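Side-chain contact in trehalose-6-phosphate phosphatase (Candida albicans, PDB 5DXF), which belongs by sequence to glycosyltransferase family 20, whose members have the two-domain GT-B fold: residues E304-D309 with S441-I446. Numbering follows the deposited sequence.
Sequences EKIEHD and SLEFVI
Ile306 turns from helix 303-311 toward Glu443 and Ile446 of helix 439-447. Start at its CB, which lies 4.2 Å from Ile446 CD1. One branch, CG2, stands anti to the backbone N and touches both methyls of Ile446, CD1 at 4.0 Å and CG2 slightly farther. The other branch runs through CG1, beside the backbone N (chi1 -72°), and delivers CD1 onto the chain of Glu443: CG is 3.6 Å from that methyl and the carboxylate OE1 3.8 Å. Ile306 crosses both partners at about a right angle. The axes of segments 304-309 and 441-446 approach to 9.9 Å and cross at -51°. In this GT-B-type protein of two Rossmann-like domains, helix 303-311 follows strand 290-296 of the large mixed sheet, and helix 439-447 links strands 428-430 and 455-458 of a small parallel one; Ser441 and Phe444 rest on both strands. One turn beyond Glu443, Ile446 sets its CG2 methyl against CA and CB of Glu307, 3.8 Å from each. Partners beyond the two segments hold the carboxylates: Glu443 OE2 hydrogen-bonds with Tyr418 OH, while the extended Glu307 forms a salt bridge with Lys449 through OE1 and a hydrogen bond with Tyr504 through OE2.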
loop_
_atom_site.group_PDB
_atom_site.type_symbol
_atom_site.label_atom_id
_atom_site.label_comp_id
_atom_site.label_asym_id
_atom_site.label_seq_id
_atom_site.Cartn_x
_atom_site.Cartn_y
_atom_site.Cartn_z
ATOM N N GLU A 304 1.650 -11.046 -13.825
ATOM C CA GLU A 304 1.274 -11.404 -15.195
ATOM C C GLU A 304 0.452 -10.301 -15.860
ATOM O O GLU A 304 0.685 -9.976 -17.025
ATOM C CB GLU A 304 0.512 -12.748 -15.242
ATOM C CG GLU A 304 -0.987 -12.733 -14.880
ATOM C CD GLU A 304 -1.722 -13.980 -15.366
ATOM O OE1 GLU A 304 -1.429 -14.442 -16.490
ATOM O OE2 GLU A 304 -2.589 -14.500 -14.628
ATOM N N LYS A 305 -0.484 -9.710 -15.122
ATOM C CA LYS A 305 -1.346 -8.683 -15.690
ATOM C C LYS A 305 -0.591 -7.383 -15.923
ATOM O O LYS A 305 -0.777 -6.734 -16.945
ATOM C CB LYS A 305 -2.564 -8.426 -14.796
ATOM C CG LYS A 305 -3.513 -7.390 -15.380
ATOM C CD LYS A 305 -4.944 -7.595 -14.912
ATOM C CE LYS A 305 -5.901 -6.825 -15.800
ATOM N NZ LYS A 305 -5.651 -7.167 -17.225
ATOM N N ILE A 306 0.259 -7.006 -14.974
ATOM C CA ILE A 306 1.060 -5.796 -15.109
ATOM C C ILE A 306 2.044 -5.915 -16.268
ATOM O O ILE A 306 2.202 -4.983 -17.051
ATOM C CB ILE A 306 1.827 -5.483 -13.806
ATOM C CG1 ILE A 306 0.849 -4.992 -12.739
ATOM C CG2 ILE A 306 2.914 -4.444 -14.045
ATOM C CD1 ILE A 306 1.343 -5.186 -11.332
ATOM N N GLU A 307 2.695 -7.068 -16.386
ATOM C CA GLU A 307 3.598 -7.303 -17.506
ATOM C C GLU A 307 2.832 -7.262 -18.831
ATOM O O GLU A 307 3.248 -6.587 -19.784
ATOM C CB GLU A 307 4.324 -8.636 -17.341
ATOM C CG GLU A 307 5.427 -8.867 -18.349
ATOM C CD GLU A 307 6.401 -9.934 -17.903
ATOM O OE1 GLU A 307 7.209 -10.394 -18.736
ATOM O OE2 GLU A 307 6.365 -10.311 -16.711
ATOM N N HIS A 308 1.669 -7.893 -18.865
ATOM C CA HIS A 308 0.892 -7.911 -20.081
ATOM C C HIS A 308 0.461 -6.523 -20.545
ATOM O O HIS A 308 0.637 -6.168 -21.708
ATOM C CB HIS A 308 -0.355 -8.759 -19.837
ATOM C CG HIS A 308 -1.363 -8.681 -20.937
ATOM N ND1 HIS A 308 -2.589 -8.078 -20.777
ATOM C CD2 HIS A 308 -1.324 -9.123 -22.213
ATOM C CE1 HIS A 308 -3.263 -8.154 -21.908
ATOM N NE2 HIS A 308 -2.517 -8.782 -22.795
ATOM N N ASP A 309 -0.065 -5.731 -19.620
ATOM C CA ASP A 309 -0.500 -4.376 -19.902
ATOM C C ASP A 309 0.665 -3.499 -20.279
ATOM O O ASP A 309 0.570 -2.669 -21.151
ATOM C CB ASP A 309 -1.259 -3.801 -18.718
ATOM C CG ASP A 309 -2.503 -4.577 -18.401
ATOM O OD1 ASP A 309 -2.701 -5.647 -18.983
ATOM O OD2 ASP A 309 -3.294 -4.124 -17.565
ATOM N N SER A 441 7.629 0.305 -6.870
ATOM C CA SER A 441 8.966 -0.222 -7.130
ATOM C C SER A 441 8.904 -1.557 -7.866
ATOM O O SER A 441 9.609 -1.765 -8.855
ATOM C CB SER A 441 9.744 -0.378 -5.821
ATOM O OG SER A 441 9.022 -1.160 -4.887
ATOM N N LEU A 442 8.055 -2.455 -7.376
ATOM C CA LEU A 442 7.857 -3.762 -7.991
ATOM C C LEU A 442 7.352 -3.625 -9.429
ATOM O O LEU A 442 7.914 -4.223 -10.361
ATOM C CB LEU A 442 6.877 -4.590 -7.159
ATOM C CG LEU A 442 7.156 -4.699 -5.658
ATOM C CD1 LEU A 442 6.004 -5.394 -4.943
ATOM C CD2 LEU A 442 8.464 -5.430 -5.405
ATOM N N GLU A 443 6.297 -2.832 -9.600
ATOM C CA GLU A 443 5.754 -2.552 -10.929
ATOM C C GLU A 443 6.820 -1.994 -11.873
ATOM O O GLU A 443 6.892 -2.381 -13.041
ATOM C CB GLU A 443 4.578 -1.579 -10.831
ATOM C CG GLU A 443 3.242 -2.259 -10.585
ATOM C CD GLU A 443 2.203 -1.326 -9.995
ATOM O OE1 GLU A 443 1.029 -1.739 -9.881
ATOM O OE2 GLU A 443 2.560 -0.184 -9.638
ATOM N N PHE A 444 7.645 -1.091 -11.354
ATOM C CA PHE A 444 8.750 -0.515 -12.114
ATOM C C PHE A 444 9.734 -1.592 -12.559
ATOM O O PHE A 444 10.168 -1.611 -13.719
ATOM C CB PHE A 444 9.473 0.546 -11.282
ATOM C CG PHE A 444 10.793 0.982 -11.859
ATOM C CD1 PHE A 444 10.845 1.940 -12.861
ATOM C CD2 PHE A 444 11.983 0.442 -11.391
ATOM C CE1 PHE A 444 12.058 2.348 -13.390
ATOM C CE2 PHE A 444 13.200 0.842 -11.915
ATOM C CZ PHE A 444 13.238 1.798 -12.915
ATOM N N VAL A 445 10.091 -2.479 -11.633
ATOM C CA VAL A 445 11.023 -3.558 -11.942
ATOM C C VAL A 445 10.461 -4.436 -13.057
ATOM O O VAL A 445 11.194 -4.826 -13.969
ATOM C CB VAL A 445 11.341 -4.421 -10.699
ATOM C CG1 VAL A 445 12.131 -5.654 -11.092
ATOM C CG2 VAL A 445 12.117 -3.611 -9.673
ATOM N N ILE A 446 9.162 -4.733 -12.996
ATOM C CA ILE A 446 8.528 -5.469 -14.091
ATOM C C ILE A 446 8.649 -4.698 -15.406
ATOM O O ILE A 446 9.002 -5.261 -16.448
ATOM C CB ILE A 446 7.032 -5.749 -13.830
ATOM C CG1 ILE A 446 6.848 -6.715 -12.662
ATOM C CG2 ILE A 446 6.372 -6.314 -15.078
ATOM C CD1 ILE A 446 5.405 -7.080 -12.431
#